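Local structure of phosphonate monoester hydrolase (Ruegeria pomeroyi, 4UPK) at residues D213-T218 with L237-R241. The protein belongs to the sulfatase family of the alkaline phosphatase clan, enzymes built on a mixed alpha/beta core. Coordinates in Å, arbitrary orientation, origin at the centre of the assembly. Numbering follows the deposited sequence.
Sequences DTAFLT and LTYIR
How a helix packs antiparallel on the strand that follows it is well illustrated here: residues 213-218 form regular alpha-helix, 237-239 are extended, and 240-241 leave the strand as a loop. The axes run at 172°, 9.3 Å apart at closest approach, and the register pairs Thr214 with Tyr239 (CA-CA 6.5 Å). Asp213, with chi1 p, points toward the loop; its OD2 makes a salt bridge to Arg241 NE (2.6 Å) and a weak hydrogen bond to Arg241 NH2 (3.3 Å), while its OD1 accepts from Thr214 N (3.0 Å). Thr214 OG1 receives a hydrogen bond from a water (2.9 Å) that in turn accepts from Arg241 N (3.1 Å). One turn on, Leu217 packs its CG on Leu237 CD1 (3.8 Å) and its CD2 near Tyr239 CD1 (4.4 Å), with CD2 also in close contact with Thr238 O (3.1 Å). Thr218 (chi1 m) donates from OG1 to Thr214 O (2.7 Å) and accepts at OG1 from Tyr239 OH (2.9 Å); Tyr239, chi1 m, brings its ring edge to Thr214 O. Helix 303-333 flanks the threonines through His323. Strand 234-239 lies between parallel strands 35-41 and 125-127, so this is the helix-on-sheet packing of the alpha/beta core of the alkaline phosphatase clan.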
loop_
_atom_site.group_PDB
_atom_site.type_symbol
_atom_site.label_atom_id
_atom_site.label_comp_id
_atom_site.label_asym_id
_atom_site.label_seq_id
_atom_site.Cartn_x
_atom_site.Cartn_y
_atom_site.Cartn_z
ATOM N N ASP A 213 39.036 -9.357 -5.178
ATOM C CA ASP A 213 37.605 -9.057 -5.253
ATOM C C ASP A 213 36.907 -9.892 -6.337
ATOM O O ASP A 213 35.869 -10.489 -6.045
ATOM C CB ASP A 213 37.373 -7.541 -5.439
ATOM C CG ASP A 213 38.232 -6.803 -6.458
ATOM O OD1 ASP A 213 39.106 -7.458 -7.113
ATOM O OD2 ASP A 213 38.033 -5.579 -6.614
ATOM N N THR A 214 37.532 -10.005 -7.559
ATOM C CA THR A 214 37.073 -10.824 -8.694
ATOM C C THR A 214 36.997 -12.304 -8.328
ATOM O O THR A 214 35.966 -12.925 -8.579
ATOM C CB THR A 214 37.961 -10.583 -9.933
ATOM O OG1 THR A 214 37.940 -9.187 -10.261
ATOM C CG2 THR A 214 37.545 -11.432 -11.146
ATOM N N ALA A 215 38.105 -12.870 -7.770
ATOM C CA ALA A 215 38.237 -14.279 -7.368
ATOM C C ALA A 215 37.232 -14.629 -6.272
ATOM O O ALA A 215 36.550 -15.648 -6.361
ATOM C CB ALA A 215 39.656 -14.566 -6.881
ATOM N N PHE A 216 37.152 -13.773 -5.246
ATOM C CA PHE A 216 36.257 -13.944 -4.106
ATOM C C PHE A 216 34.790 -14.036 -4.520
ATOM O O PHE A 216 34.095 -14.937 -4.028
ATOM C CB PHE A 216 36.507 -12.858 -3.035
ATOM C CG PHE A 216 35.560 -12.929 -1.871
ATOM C CD1 PHE A 216 35.801 -13.800 -0.812
ATOM C CD2 PHE A 216 34.376 -12.190 -1.869
ATOM C CE1 PHE A 216 34.884 -13.919 0.241
ATOM C CE2 PHE A 216 33.460 -12.314 -0.822
ATOM C CZ PHE A 216 33.726 -13.162 0.237
ATOM N N LEU A 217 34.316 -13.129 -5.407
ATOM C CA LEU A 217 32.908 -13.142 -5.864
ATOM C C LEU A 217 32.574 -14.416 -6.637
ATOM O O LEU A 217 31.537 -15.019 -6.391
ATOM C CB LEU A 217 32.550 -11.879 -6.681
ATOM C CG LEU A 217 31.074 -11.658 -7.023
ATOM C CD1 LEU A 217 30.175 -11.580 -5.770
ATOM C CD2 LEU A 217 30.910 -10.442 -7.834
ATOM N N THR A 218 33.493 -14.852 -7.510
ATOM C CA THR A 218 33.414 -16.090 -8.292
ATOM C C THR A 218 33.362 -17.289 -7.341
ATOM O O THR A 218 32.564 -18.210 -7.560
ATOM C CB THR A 218 34.601 -16.200 -9.268
ATOM O OG1 THR A 218 34.743 -14.949 -9.944
ATOM C CG2 THR A 218 34.416 -17.332 -10.279
ATOM N N LEU A 237 25.187 -12.111 -11.475
ATOM C CA LEU A 237 26.575 -11.982 -11.026
ATOM C C LEU A 237 27.204 -10.717 -11.652
ATOM O O LEU A 237 27.179 -10.534 -12.873
ATOM C CB LEU A 237 27.325 -13.296 -11.347
ATOM C CG LEU A 237 28.849 -13.416 -11.161
ATOM C CD1 LEU A 237 29.238 -13.584 -9.700
ATOM C CD2 LEU A 237 29.371 -14.612 -11.938
ATOM N N THR A 238 27.694 -9.814 -10.773
ATOM C CA THR A 238 28.184 -8.478 -11.098
ATOM C C THR A 238 29.623 -8.201 -10.650
ATOM O O THR A 238 29.895 -7.970 -9.464
ATOM C CB THR A 238 27.212 -7.426 -10.519
ATOM O OG1 THR A 238 27.192 -7.583 -9.102
ATOM C CG2 THR A 238 25.781 -7.542 -11.079
ATOM N N TYR A 239 30.530 -8.180 -11.622
ATOM C CA TYR A 239 31.940 -7.892 -11.412
ATOM C C TYR A 239 32.177 -6.408 -11.575
ATOM O O TYR A 239 31.857 -5.848 -12.620
ATOM C CB TYR A 239 32.811 -8.644 -12.435
ATOM C CG TYR A 239 32.766 -10.148 -12.310
ATOM C CD1 TYR A 239 33.505 -10.804 -11.333
ATOM C CD2 TYR A 239 32.027 -10.922 -13.209
ATOM C CE1 TYR A 239 33.502 -12.195 -11.234
ATOM C CE2 TYR A 239 32.024 -12.316 -13.128
ATOM C CZ TYR A 239 32.771 -12.948 -12.137
ATOM O OH TYR A 239 32.821 -14.314 -12.037
ATOM N N ILE A 240 32.742 -5.782 -10.546
ATOM C CA ILE A 240 33.096 -4.377 -10.538
ATOM C C ILE A 240 34.267 -4.105 -11.464
ATOM O O ILE A 240 34.232 -3.144 -12.216
ATOM C CB ILE A 240 33.316 -3.835 -9.081
ATOM C CG1 ILE A 240 33.446 -2.282 -9.051
ATOM C CG2 ILE A 240 34.467 -4.528 -8.342
ATOM C CD1 ILE A 240 32.140 -1.537 -9.545
ATOM N N ARG A 241 35.299 -4.983 -11.414
ATOM C CA ARG A 241 36.503 -4.922 -12.221
ATOM C C ARG A 241 36.217 -5.180 -13.697
ATOM O O ARG A 241 35.384 -6.042 -13.992
ATOM C CB ARG A 241 37.563 -5.921 -11.708
ATOM C CG ARG A 241 38.002 -5.704 -10.263
ATOM C CD ARG A 241 38.431 -4.291 -9.962
ATOM N NE ARG A 241 38.997 -4.187 -8.623
ATOM C CZ ARG A 241 39.737 -3.168 -8.191
ATOM N NH1 ARG A 241 40.045 -2.166 -9.009
ATOM N NH2 ARG A 241 40.196 -3.156 -6.951
HETATM O O HOH W 1 35.409 -7.749 -9.946
#